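Local coordinates for protein putative pectin lyase (Geobacillus virus E2, PDB 7CHU) that serves as the trimeric tailspike of a thermophilic bacteriophage and probably recognises or cleaves host surface polysaccharide, at residues A[73-77]-A[78-82]; A[65-68]-A[69-72]; A[138-141]-A[142-146]; A[128-132]-A[133-137]; A[253-257]-A[258-262]. All coordinates share one frame; numbering follows the deposited sequence.

Contact 1: residues A[73-77]-A[78-82]; sequences IAVNV and KEFGT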
loop_
_atom_site.group_PDB
_atom_site.type_symbol
_atom_site.label_atom_id
_atom_site.label_comp_id
_atom_site.label_asym_id
_atom_site.label_seq_id
_atom_site.Cartn_x
_atom_site.Cartn_y
_atom_site.Cartn_z
ATOM N N ILE A 73 2.233 9.401 31.144
ATOM C CA ILE A 73 1.806 8.816 29.878
ATOM C C ILE A 73 1.132 9.862 28.994
ATOM O O ILE A 73 1.243 9.811 27.767
ATOM C CB ILE A 73 0.874 7.619 30.142
ATOM C CG1 ILE A 73 1.546 6.622 31.072
ATOM C CG2 ILE A 73 0.519 6.922 28.838
ATOM C CD1 ILE A 73 2.435 5.636 30.337
ATOM N N ALA A 74 0.430 10.823 29.595
ATOM C CA ALA A 74 -0.337 11.789 28.817
ATOM C C ALA A 74 -0.945 12.815 29.756
ATOM O O ALA A 74 -1.177 12.545 30.938
ATOM C CB ALA A 74 -1.448 11.110 28.001
ATOM N N VAL A 75 -1.189 14.005 29.212
ATOM C CA VAL A 75 -2.020 15.001 29.863
ATOM C C VAL A 75 -3.461 14.683 29.498
ATOM O O VAL A 75 -3.826 14.719 28.322
ATOM C CB VAL A 75 -1.634 16.419 29.435
ATOM C CG1 VAL A 75 -2.549 17.433 30.097
ATOM C CG2 VAL A 75 -0.188 16.685 29.791
ATOM N N ASN A 76 -4.272 14.362 30.500
ATOM C CA ASN A 76 -5.689 14.075 30.324
ATOM C C ASN A 76 -6.475 15.373 30.460
ATOM O O ASN A 76 -6.360 16.069 31.482
ATOM C CB ASN A 76 -6.146 13.041 31.364
ATOM C CG ASN A 76 -7.510 12.436 31.054
ATOM O OD1 ASN A 76 -8.461 13.148 30.795
ATOM N ND2 ASN A 76 -7.598 11.098 31.060
ATOM N N VAL A 77 -7.262 15.712 29.431
ATOM C CA VAL A 77 -8.046 16.948 29.484
ATOM C C VAL A 77 -9.001 16.946 30.674
ATOM O O VAL A 77 -9.381 18.010 31.162
ATOM C CB VAL A 77 -8.820 17.179 28.162
ATOM C CG1 VAL A 77 -7.847 17.321 26.998
ATOM C CG2 VAL A 77 -9.844 16.037 27.916
ATOM N N LYS A 78 -9.369 15.772 31.190
ATOM C CA LYS A 78 -10.251 15.752 32.358
ATOM C C LYS A 78 -9.590 16.393 33.575
ATOM O O LYS A 78 -10.282 16.898 34.465
ATOM C CB LYS A 78 -10.665 14.313 32.684
ATOM C CG LYS A 78 -12.136 14.147 32.958
ATOM C CD LYS A 78 -12.441 12.821 33.637
ATOM C CE LYS A 78 -13.791 12.870 34.349
ATOM N NZ LYS A 78 -14.433 11.518 34.439
ATOM N N GLU A 79 -8.254 16.363 33.639
ATOM C CA GLU A 79 -7.532 17.056 34.698
ATOM C C GLU A 79 -7.790 18.548 34.694
ATOM O O GLU A 79 -7.514 19.219 35.696
ATOM C CB GLU A 79 -6.025 16.858 34.561
ATOM C CG GLU A 79 -5.536 15.435 34.545
ATOM C CD GLU A 79 -4.073 15.366 34.114
ATOM O OE1 GLU A 79 -3.341 16.358 34.390
ATOM O OE2 GLU A 79 -3.671 14.349 33.482
ATOM N N PHE A 80 -8.252 19.098 33.583
ATOM C CA PHE A 80 -8.400 20.538 33.445
ATOM C C PHE A 80 -9.856 20.963 33.430
ATOM O O PHE A 80 -10.155 22.133 33.168
ATOM C CB PHE A 80 -7.643 21.014 32.207
ATOM C CG PHE A 80 -6.152 20.983 32.396
ATOM C CD1 PHE A 80 -5.436 19.806 32.200
ATOM C CD2 PHE A 80 -5.482 22.116 32.860
ATOM C CE1 PHE A 80 -4.046 19.764 32.442
ATOM C CE2 PHE A 80 -4.103 22.107 33.085
ATOM C CZ PHE A 80 -3.379 20.925 32.883
ATOM N N GLY A 81 -10.768 20.037 33.722
ATOM C CA GLY A 81 -12.158 20.373 33.942
ATOM C C GLY A 81 -13.123 20.113 32.801
ATOM O O GLY A 81 -14.242 20.637 32.844
ATOM N N THR A 82 -12.749 19.321 31.792
ATOM C CA THR A 82 -13.723 18.938 30.768
ATOM C C THR A 82 -14.831 18.106 31.393
ATOM O O THR A 82 -14.588 17.311 32.305
ATOM C CB THR A 82 -13.079 18.121 29.638
ATOM O OG1 THR A 82 -12.486 16.923 30.173
ATOM C CG2 THR A 82 -12.026 18.924 28.895
HETATM O O HOH W 1 -1.050 13.586 33.523
#

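Contact 2: residues A[65-68]-A[69-72]; sequences NKIG and ILKT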
loop_
_atom_site.group_PDB
_atom_site.type_symbol
_atom_site.label_atom_id
_atom_site.label_comp_id
_atom_site.label_asym_id
_atom_site.label_seq_id
_atom_site.Cartn_x
_atom_site.Cartn_y
_atom_site.Cartn_z
ATOM N N ASN A 65 4.144 9.069 44.646
ATOM C CA ASN A 65 5.207 8.974 43.646
ATOM C C ASN A 65 4.844 7.979 42.541
ATOM O O ASN A 65 5.151 8.206 41.363
ATOM C CB ASN A 65 6.539 8.585 44.298
ATOM C CG ASN A 65 6.891 9.441 45.522
ATOM O OD1 ASN A 65 6.808 10.676 45.484
ATOM N ND2 ASN A 65 7.344 8.784 46.594
ATOM N N LYS A 66 4.192 6.874 42.893
ATOM C CA LYS A 66 3.739 5.952 41.860
ATOM C C LYS A 66 2.721 6.617 40.946
ATOM O O LYS A 66 2.773 6.450 39.715
ATOM C CB LYS A 66 3.152 4.689 42.493
ATOM C CG LYS A 66 4.185 3.836 43.204
ATOM C CD LYS A 66 3.739 2.388 43.353
ATOM C CE LYS A 66 2.596 2.274 44.342
ATOM N NZ LYS A 66 2.396 0.880 44.821
ATOM N N ILE A 67 1.787 7.376 41.529
ATOM C CA ILE A 67 0.792 8.078 40.727
ATOM C C ILE A 67 1.475 9.012 39.741
ATOM O O ILE A 67 1.136 9.050 38.551
ATOM C CB ILE A 67 -0.184 8.857 41.623
ATOM C CG1 ILE A 67 -0.979 7.908 42.504
ATOM C CG2 ILE A 67 -1.153 9.679 40.736
ATOM C CD1 ILE A 67 -1.863 7.024 41.710
ATOM N N GLY A 68 2.424 9.805 40.229
ATOM C CA GLY A 68 3.075 10.772 39.362
ATOM C C GLY A 68 3.746 10.118 38.174
ATOM O O GLY A 68 3.781 10.690 37.082
ATOM N N ILE A 69 4.278 8.911 38.370
ATOM C CA ILE A 69 4.866 8.164 37.266
ATOM C C ILE A 69 3.795 7.776 36.255
ATOM O O ILE A 69 3.983 7.932 35.041
ATOM C CB ILE A 69 5.619 6.932 37.805
ATOM C CG1 ILE A 69 6.838 7.377 38.623
ATOM C CG2 ILE A 69 6.047 6.024 36.668
ATOM C CD1 ILE A 69 7.523 6.246 39.357
ATOM N N LEU A 70 2.664 7.245 36.737
ATOM C CA LEU A 70 1.575 6.864 35.842
ATOM C C LEU A 70 1.115 8.041 34.996
ATOM O O LEU A 70 0.782 7.869 33.817
ATOM C CB LEU A 70 0.409 6.301 36.661
ATOM C CG LEU A 70 0.700 4.922 37.238
ATOM C CD1 LEU A 70 -0.226 4.598 38.400
ATOM C CD2 LEU A 70 0.550 3.894 36.112
ATOM N N LYS A 71 1.107 9.243 35.578
ATOM C CA LYS A 71 0.634 10.434 34.886
ATOM C C LYS A 71 1.573 10.913 33.784
ATOM O O LYS A 71 1.197 11.829 33.051
ATOM C CB LYS A 71 0.419 11.568 35.899
ATOM C CG LYS A 71 -0.773 11.344 36.825
ATOM C CD LYS A 71 -1.024 12.569 37.716
ATOM C CE LYS A 71 -1.221 13.831 36.871
ATOM N NZ LYS A 71 -1.651 14.950 37.743
ATOM N N THR A 72 2.781 10.349 33.648
ATOM C CA THR A 72 3.671 10.788 32.574
ATOM C C THR A 72 3.262 10.251 31.204
ATOM O O THR A 72 3.894 10.608 30.201
ATOM C CB THR A 72 5.126 10.379 32.852
ATOM O OG1 THR A 72 5.236 8.945 32.881
ATOM C CG2 THR A 72 5.641 10.996 34.172
#

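Contact 3: residues A[138-141]-A[142-146]; sequences VGAG and MSATC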
loop_
_atom_site.group_PDB
_atom_site.type_symbol
_atom_site.label_atom_id
_atom_site.label_comp_id
_atom_site.label_asym_id
_atom_site.label_seq_id
_atom_site.Cartn_x
_atom_site.Cartn_y
_atom_site.Cartn_z
ATOM N N VAL A 138 -4.983 12.766 21.169
ATOM C CA VAL A 138 -5.360 11.357 21.100
ATOM C C VAL A 138 -6.658 11.166 21.872
ATOM O O VAL A 138 -6.755 11.584 23.024
ATOM C CB VAL A 138 -4.251 10.459 21.683
ATOM C CG1 VAL A 138 -4.689 8.980 21.682
ATOM C CG2 VAL A 138 -2.925 10.681 20.938
ATOM N N GLY A 139 -7.647 10.523 21.244
ATOM C CA GLY A 139 -8.876 10.140 21.900
ATOM C C GLY A 139 -8.994 8.638 22.110
ATOM O O GLY A 139 -8.056 7.868 21.909
ATOM N N ALA A 140 -10.187 8.224 22.526
ATOM C CA ALA A 140 -10.447 6.818 22.822
ATOM C C ALA A 140 -10.936 6.021 21.613
ATOM O O ALA A 140 -11.080 4.795 21.711
ATOM C CB ALA A 140 -11.473 6.706 23.947
ATOM N N GLY A 141 -11.172 6.679 20.479
ATOM C CA GLY A 141 -11.658 6.031 19.280
ATOM C C GLY A 141 -12.216 7.049 18.304
ATOM O O GLY A 141 -12.658 8.123 18.733
ATOM N N MET A 142 -12.218 6.719 17.000
ATOM C CA MET A 142 -12.608 7.671 15.950
ATOM C C MET A 142 -14.023 8.235 16.112
ATOM O O MET A 142 -14.345 9.256 15.484
ATOM C CB MET A 142 -12.497 7.015 14.569
ATOM C CG MET A 142 -12.351 8.034 13.409
ATOM S SD MET A 142 -12.075 7.247 11.787
ATOM C CE MET A 142 -11.538 5.664 12.366
ATOM N N SER A 143 -14.891 7.578 16.875
ATOM C CA SER A 143 -16.189 8.146 17.231
ATOM C C SER A 143 -16.410 8.231 18.731
ATOM O O SER A 143 -17.212 9.067 19.175
ATOM C CB SER A 143 -17.312 7.307 16.593
ATOM O OG SER A 143 -18.606 7.875 16.735
ATOM N N ALA A 144 -15.716 7.408 19.521
ATOM C CA ALA A 144 -15.875 7.400 20.968
ATOM C C ALA A 144 -15.527 8.751 21.575
ATOM O O ALA A 144 -16.162 9.188 22.546
ATOM C CB ALA A 144 -14.986 6.311 21.582
ATOM N N THR A 145 -14.490 9.393 21.054
ATOM C CA THR A 145 -14.121 10.753 21.419
ATOM C C THR A 145 -14.566 11.645 20.266
ATOM O O THR A 145 -14.045 11.524 19.151
ATOM C CB THR A 145 -12.621 10.894 21.671
ATOM O OG1 THR A 145 -12.243 10.088 22.791
ATOM C CG2 THR A 145 -12.274 12.374 21.961
ATOM N N CYS A 146 -15.542 12.519 20.521
ATOM C CA CYS A 146 -16.103 13.354 19.461
ATOM C C CYS A 146 -16.140 14.820 19.891
ATOM O O CYS A 146 -16.780 15.167 20.891
ATOM C CB CYS A 146 -17.502 12.868 19.083
ATOM S SG CYS A 146 -18.246 13.809 17.685
#

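Contact 4: residues A[128-132]-A[133-137]; sequences ITINK and SNIRL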
loop_
_atom_site.group_PDB
_atom_site.type_symbol
_atom_site.label_atom_id
_atom_site.label_comp_id
_atom_site.label_asym_id
_atom_site.label_seq_id
_atom_site.Cartn_x
_atom_site.Cartn_y
_atom_site.Cartn_z
ATOM N N ILE A 128 -9.517 26.214 18.889
ATOM C CA ILE A 128 -8.499 25.685 19.794
ATOM C C ILE A 128 -7.182 25.614 19.040
ATOM O O ILE A 128 -7.113 25.015 17.963
ATOM C CB ILE A 128 -8.906 24.305 20.343
ATOM C CG1 ILE A 128 -10.100 24.454 21.303
ATOM C CG2 ILE A 128 -7.720 23.640 21.058
ATOM C CD1 ILE A 128 -10.776 23.137 21.637
ATOM N N THR A 129 -6.128 26.187 19.612
ATOM C CA THR A 129 -4.875 26.356 18.897
ATOM C C THR A 129 -3.787 25.468 19.489
ATOM O O THR A 129 -3.658 25.343 20.711
ATOM C CB THR A 129 -4.433 27.828 18.919
ATOM O OG1 THR A 129 -4.204 28.243 20.273
ATOM C CG2 THR A 129 -5.508 28.727 18.298
ATOM N N ILE A 130 -3.006 24.865 18.604
ATOM C CA ILE A 130 -1.834 24.076 18.946
ATOM C C ILE A 130 -0.660 24.781 18.271
ATOM O O ILE A 130 -0.531 24.740 17.037
ATOM C CB ILE A 130 -1.963 22.620 18.466
ATOM C CG1 ILE A 130 -3.166 21.931 19.116
ATOM C CG2 ILE A 130 -0.704 21.827 18.845
ATOM C CD1 ILE A 130 -4.496 22.128 18.425
ATOM N N ASN A 131 0.171 25.463 19.057
ATOM C CA ASN A 131 1.223 26.307 18.495
ATOM C C ASN A 131 2.623 25.810 18.824
ATOM O O ASN A 131 3.597 26.530 18.572
ATOM C CB ASN A 131 1.114 27.760 18.985
ATOM C CG ASN A 131 -0.242 28.378 18.742
ATOM O OD1 ASN A 131 -0.816 28.939 19.660
ATOM N ND2 ASN A 131 -0.752 28.313 17.499
ATOM N N LYS A 132 2.756 24.638 19.407
ATOM C CA LYS A 132 4.066 24.134 19.792
ATOM C C LYS A 132 4.268 22.736 19.225
ATOM O O LYS A 132 3.305 21.998 19.019
ATOM C CB LYS A 132 4.219 24.126 21.316
ATOM C CG LYS A 132 4.229 25.540 21.902
ATOM C CD LYS A 132 4.440 25.519 23.402
ATOM C CE LYS A 132 4.374 26.930 23.966
ATOM N NZ LYS A 132 4.526 26.933 25.449
ATOM N N SER A 133 5.533 22.386 18.977
ATOM C CA SER A 133 5.886 21.115 18.363
ATOM C C SER A 133 5.675 19.944 19.327
ATOM O O SER A 133 5.620 20.107 20.554
ATOM C CB SER A 133 7.350 21.119 17.910
ATOM O OG SER A 133 7.525 21.948 16.780
ATOM N N ASN A 134 5.572 18.747 18.742
ATOM C CA ASN A 134 5.541 17.472 19.467
ATOM C C ASN A 134 4.275 17.299 20.286
ATOM O O ASN A 134 4.289 16.669 21.343
ATOM C CB ASN A 134 6.779 17.307 20.359
ATOM C CG ASN A 134 8.057 17.388 19.563
ATOM O OD1 ASN A 134 8.088 16.968 18.418
ATOM N ND2 ASN A 134 9.100 17.926 20.146
ATOM N N ILE A 135 3.161 17.854 19.832
ATOM C CA ILE A 135 1.900 17.709 20.549
ATOM C C ILE A 135 1.007 16.785 19.730
ATOM O O ILE A 135 0.781 17.025 18.538
ATOM C CB ILE A 135 1.228 19.069 20.805
ATOM C CG1 ILE A 135 2.045 19.882 21.819
ATOM C CG2 ILE A 135 -0.202 18.869 21.340
ATOM C CD1 ILE A 135 1.343 21.199 22.298
ATOM N N ARG A 136 0.509 15.722 20.361
ATOM C CA ARG A 136 -0.418 14.800 19.723
ATOM C C ARG A 136 -1.735 14.817 20.484
ATOM O O ARG A 136 -1.738 14.679 21.711
ATOM C CB ARG A 136 0.150 13.383 19.697
ATOM C CG ARG A 136 1.068 13.105 18.530
ATOM C CD ARG A 136 1.344 11.618 18.457
ATOM N NE ARG A 136 2.153 11.182 19.585
ATOM C CZ ARG A 136 2.010 10.019 20.215
ATOM N NH1 ARG A 136 1.074 9.156 19.843
ATOM N NH2 ARG A 136 2.807 9.722 21.232
ATOM N N LEU A 137 -2.841 14.978 19.758
ATOM C CA LEU A 137 -4.186 14.908 20.325
ATOM C C LEU A 137 -4.746 13.501 20.090
ATOM O O LEU A 137 -4.984 13.099 18.948
ATOM C CB LEU A 137 -5.102 15.957 19.709
ATOM C CG LEU A 137 -4.614 17.411 19.609
ATOM C CD1 LEU A 137 -5.666 18.313 18.935
ATOM C CD2 LEU A 137 -4.210 17.969 20.985
#

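Contact 5: residues A[253-257]-A[258-262]; sequences LLFIA and CHFEA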
loop_
_atom_site.group_PDB
_atom_site.type_symbol
_atom_site.label_atom_id
_atom_site.label_comp_id
_atom_site.label_asym_id
_atom_site.label_seq_id
_atom_site.Cartn_x
_atom_site.Cartn_y
_atom_site.Cartn_z
ATOM N N LEU A 253 2.703 14.889 1.498
ATOM C CA LEU A 253 1.503 14.506 2.232
ATOM C C LEU A 253 1.087 13.110 1.776
ATOM O O LEU A 253 0.762 12.926 0.598
ATOM C CB LEU A 253 0.362 15.485 1.968
ATOM C CG LEU A 253 0.552 16.990 2.248
ATOM C CD1 LEU A 253 -0.646 17.767 1.722
ATOM C CD2 LEU A 253 0.696 17.202 3.714
ATOM N N LEU A 254 1.065 12.142 2.693
ATOM C CA LEU A 254 0.736 10.754 2.357
ATOM C C LEU A 254 -0.585 10.383 3.011
ATOM O O LEU A 254 -0.652 10.222 4.234
ATOM C CB LEU A 254 1.844 9.798 2.798
ATOM C CG LEU A 254 2.913 9.512 1.726
ATOM C CD1 LEU A 254 3.759 10.750 1.338
ATOM C CD2 LEU A 254 3.833 8.343 2.104
ATOM N N PHE A 255 -1.630 10.251 2.198
ATOM C CA PHE A 255 -2.931 9.778 2.651
ATOM C C PHE A 255 -3.001 8.280 2.367
ATOM O O PHE A 255 -2.896 7.862 1.212
ATOM C CB PHE A 255 -4.067 10.517 1.933
ATOM C CG PHE A 255 -4.083 12.013 2.160
ATOM C CD1 PHE A 255 -3.219 12.847 1.472
ATOM C CD2 PHE A 255 -4.991 12.576 3.045
ATOM C CE1 PHE A 255 -3.263 14.225 1.655
ATOM C CE2 PHE A 255 -5.031 13.952 3.256
ATOM C CZ PHE A 255 -4.153 14.783 2.568
ATOM N N ILE A 256 -3.120 7.467 3.413
ATOM C CA ILE A 256 -3.040 6.022 3.272
ATOM C C ILE A 256 -4.333 5.428 3.785
ATOM O O ILE A 256 -4.734 5.688 4.926
ATOM C CB ILE A 256 -1.833 5.433 4.007
ATOM C CG1 ILE A 256 -0.527 5.998 3.431
ATOM C CG2 ILE A 256 -1.871 3.896 3.906
ATOM C CD1 ILE A 256 0.727 5.570 4.239
ATOM N N ALA A 257 -5.008 4.663 2.937
ATOM C CA ALA A 257 -6.239 3.986 3.349
ATOM C C ALA A 257 -7.252 4.993 3.896
ATOM O O ALA A 257 -7.911 4.761 4.911
ATOM C CB ALA A 257 -5.935 2.891 4.389
ATOM N N CYS A 258 -7.381 6.127 3.221
ATOM C CA CYS A 258 -8.293 7.164 3.674
ATOM C C CYS A 258 -9.653 6.970 3.010
ATOM O O CYS A 258 -9.769 6.312 1.977
ATOM C CB CYS A 258 -7.705 8.534 3.364
ATOM S SG CYS A 258 -6.274 8.873 4.451
ATOM N N HIS A 259 -10.685 7.580 3.594
ATOM C CA HIS A 259 -12.076 7.335 3.191
ATOM C C HIS A 259 -12.761 8.690 3.009
ATOM O O HIS A 259 -13.047 9.366 4.000
ATOM C CB HIS A 259 -12.771 6.480 4.254
ATOM C CG HIS A 259 -14.211 6.152 3.982
ATOM N ND1 HIS A 259 -14.859 5.125 4.638
ATOM C CD2 HIS A 259 -15.143 6.727 3.184
ATOM C CE1 HIS A 259 -16.115 5.058 4.231
ATOM N NE2 HIS A 259 -16.313 6.016 3.344
ATOM N N PHE A 260 -13.023 9.086 1.753
ATOM C CA PHE A 260 -13.682 10.354 1.427
ATOM C C PHE A 260 -15.055 10.036 0.853
ATOM O O PHE A 260 -15.148 9.309 -0.137
ATOM C CB PHE A 260 -12.873 11.173 0.416
ATOM C CG PHE A 260 -11.446 11.437 0.828
ATOM C CD1 PHE A 260 -11.138 12.523 1.621
ATOM C CD2 PHE A 260 -10.413 10.599 0.411
ATOM C CE1 PHE A 260 -9.811 12.770 2.019
ATOM C CE2 PHE A 260 -9.092 10.827 0.792
ATOM C CZ PHE A 260 -8.784 11.924 1.601
ATOM N N GLU A 261 -16.117 10.530 1.482
ATOM C CA GLU A 261 -17.440 10.119 1.022
ATOM C C GLU A 261 -18.440 11.254 1.166
ATOM O O GLU A 261 -18.460 11.931 2.187
ATOM C CB GLU A 261 -17.948 8.895 1.799
ATOM C CG GLU A 261 -19.339 8.454 1.329
ATOM C CD GLU A 261 -19.680 7.025 1.709
ATOM O OE1 GLU A 261 -18.864 6.355 2.377
ATOM O OE2 GLU A 261 -20.774 6.574 1.334
ATOM N N ALA A 262 -19.287 11.433 0.144
ATOM C CA ALA A 262 -20.432 12.348 0.211
ATOM C C ALA A 262 -20.023 13.749 0.672
ATOM O O ALA A 262 -20.677 14.369 1.509
ATOM C CB ALA A 262 -21.538 11.776 1.114
#

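Contact 1: residues A[73-77]-A[78-82]
Strand 75-76 runs straight into a 3-10 turn that includes Phe80, and two backbone bonds hold the junction. Glu79 N bonds to Asn76 O at 2.9 Å, and Phe80 N bonds to Val77 O, also at 2.9 Å. The side chain of Asn76 lies alongside the start of the turn. Its OD1 accepts Lys78 N at 2.8 Å, on a lone pair in the carbonyl plane. This closes an Asx turn. CG lies anti to the Asn76 N (chi1 -166°), which places the amide beside its own carbonyl and within reach of Lys78. Asn76 ND2 bonds to Thr72 of the second subunit, so both ends of the amide are tied and its rotation is set. Glu79 stretches back along the strand. Its OE2 takes Asn76 N at 3.0 Å, with the donor well above the carboxylate plane. A water lies 2.7 Å from Glu79 OE2 and 2.8 Å from Ala74 O and could link the two, though it has more acceptors in reach than protons. The strand is the first of the right-handed parallel beta-helix, and it pairs with strand 113-117 through Val75 and Val77. Other contacts are mainly apolar. Val75 CG1 comes obliquely to Phe80 CE1 at 3.6 Å. Asn76 O lies at the edge of that ring. Val77 and Thr82 cross at about a right angle, with Val77 CB 3.7 Å from Thr82 CG2. Helix 91-99 packs on this side, where Ala97 meets both Val77 and Phe80.

Contact 2: residues A[65-68]-A[69-72]
Residues 65-68 and the start of 69-72 lie near the C-terminal end of helix 60-70, joined by successive i to i+4 bonds. Ile69 N reaches Asn65 O at 3.2 Å, Leu70 N reaches Lys66 O at 3.1 Å, and Lys71 N reaches Ile67 O at 3.0 Å. Ile69 O accepts both Thr72 N, at 3.0 Å, and Thr72 OG1, at 2.7 Å. The hydroxyl sits between the backbone N and carbonyl carbon of its residue (chi1 63°), which turns it back to that oxygen. The same OG1 also bonds to Asn76 of the third subunit. The methyl CG2 of Thr72 lies 3.5 Å from Gly68 O. Contacts between the longer side chains are loose. Ile67 CD1 and Leu70 CD1 are 4.4 Å apart, and Ile67 CG2 meets the methylene CD of Lys71 at 4.2 Å. Lys66 sends its NZ to Glu36 O and Gln64 OE1 of the third subunit. Ile67 packs on Ile67 of both other subunits, and Leu70 packs on Leu70 of the second. Such a self-matching row of aliphatic residues is characteristic of a parallel three-helix bundle on the trimer axis, here leading into the beta-helix.

Contact 3: residues A[138-141]-A[142-146]
Met142 follows Gly141 directly and opens the turn between strands 135-139 and 145-149. Its side chain leads away to Asp201 of its own chain and Arg198 of the second subunit. Ser143 comes next, pointing away from residues 138-141. Its OG bonds to Asn107 O of the second subunit. Ala144 turns its methyl back inward. That CB rests over the start of Gly141, 4.0 Å from Gly141 N, and 4.3 Å from Ala140 CB. Thr145 closes the turn with two bonds. Its backbone N meets Gly141 O at 3.2 Å, almost straight at 172°, which makes a five-residue turn. Its OG1 accepts Ala140 N at 2.8 Å, straighter still at 178°. OG1 lies beside the Thr145 N (chi1 -63°), and this carries the hydroxyl across to the opposite limb of the turn. Gly139 has no side chain, so Thr145 can come close: CB is 3.8 Å and OG1 3.5 Å from Gly139 CA. The same hydroxyl also bonds to Phe117 O in the neighbouring coil of the beta-helix. It thus takes a backbone N-H on one hand and gives its proton to a carbonyl on the other. Both roles are filled in a buried site. The rotation of Thr145 should therefore be fixed, and the turn is tied to the coil before it.

Contact 4: residues A[128-132]-A[133-137]
Ile130 and Ile135 both hold CG1 beside the backbone N (chi1 -61° and -69°), which leaves CG2 anti to it, and this brings their branches together inside the bend. CG2 of Ile130 lies 3.9 Å from Ile135 CB and 3.9 Å from Ile135 CG2. The two side chains meet at a slant, flank to flank. The second branch of Ile130 serves another partner. Its chi2 of 86° swings CD1 toward Leu137, where it meets Leu137 CD1 at 4.0 Å, tip to tip. Ile130 is thus wedged against both residues of the next strand that face it. Ile135 also reaches the bend itself. Its CG1 lies 3.7 Å from Lys132 O, and its CD1 is 4.2 Å from Lys132 CB. The aliphatic start of Lys132 therefore lines the contact, while its extended chain leads away past Ser103 and is exposed. No hydrogen bond joins residues 128-132 to 133-137, and the bend is held from other parts of the chain. Ser133 OG is gripped by Asn106 O and Cys170 N, and Asn131 ND2 bonds to Val161 O. Strand 128-130 pairs with 156-160, strand 135-139 pairs with 113-117 and 169-175, and Leu137 packs further on Val115, Phe117 and Phe160. The arrangement is one corner of a parallel beta-helix coil: two short strands on different faces, a bend whose polar side chains point away from the interior and bond to neighbouring segments, and aliphatic side chains that fill the interior and stack on the coils before and after.

Contact 5: residues A[253-257]-A[258-262]
His259 NE2 donates to Glu261 OE1 at 2.7 Å, a nearly straight bond within residues 258-262. The oxygen uses its anti lone pair and lies in the plane of the imidazole. This should fix the rotation of the ring. The contact with residues 253-257 is apolar and lies on the other side of the chain. Cys258 turns its thiol back beside Phe255, with SG 3.7 Å from Phe255 CB. SG is 5.4 Å from the centroid of that ring and stands at its edge, a sulfur-aromatic contact. The sulfur lies beside the Cys258 N (chi1 -71°), which points it back along the chain. Phe260 comes from further on. Its CZ meets Phe255 CD2 at 4.1 Å, and the two side chains cross at about a right angle. Ala257, with a positive phi of 56°, makes the corner that turns Phe255 and Phe260 to the same interior. Strand 251-256 pairs with 220-228 and 283-285, and strand 259-261 pairs with 220-228 and 288-290. Phe255 stacks on Phe284 and Phe260 meets Phe289 with rings nearly parallel, so both aromatics continue into the next coil, with Val240 of strand 240-243 across the interior.

Along the chain the order is contact 2, contact 1, contact 4, contact 3 and contact 5. Contact 2 lies near the C-terminal end of helix 60-70, and contact 1 starts the first beta-helix strand about 14 Å away, centre to centre. The two touch, Glu79 against Lys71. Contacts 3 and 4 share strand 135-139 and lie about 17 Å apart between centres. Contact 5 lies deeper in the beta-helix, its centre about 30 Å from that of contact 1 and 38 Å from that of contact 2. All five also meet neighbouring subunits. Together they trace the trimer from its helical neck into the stacked coils, which is consistent with a long, rigid tailspike shaft.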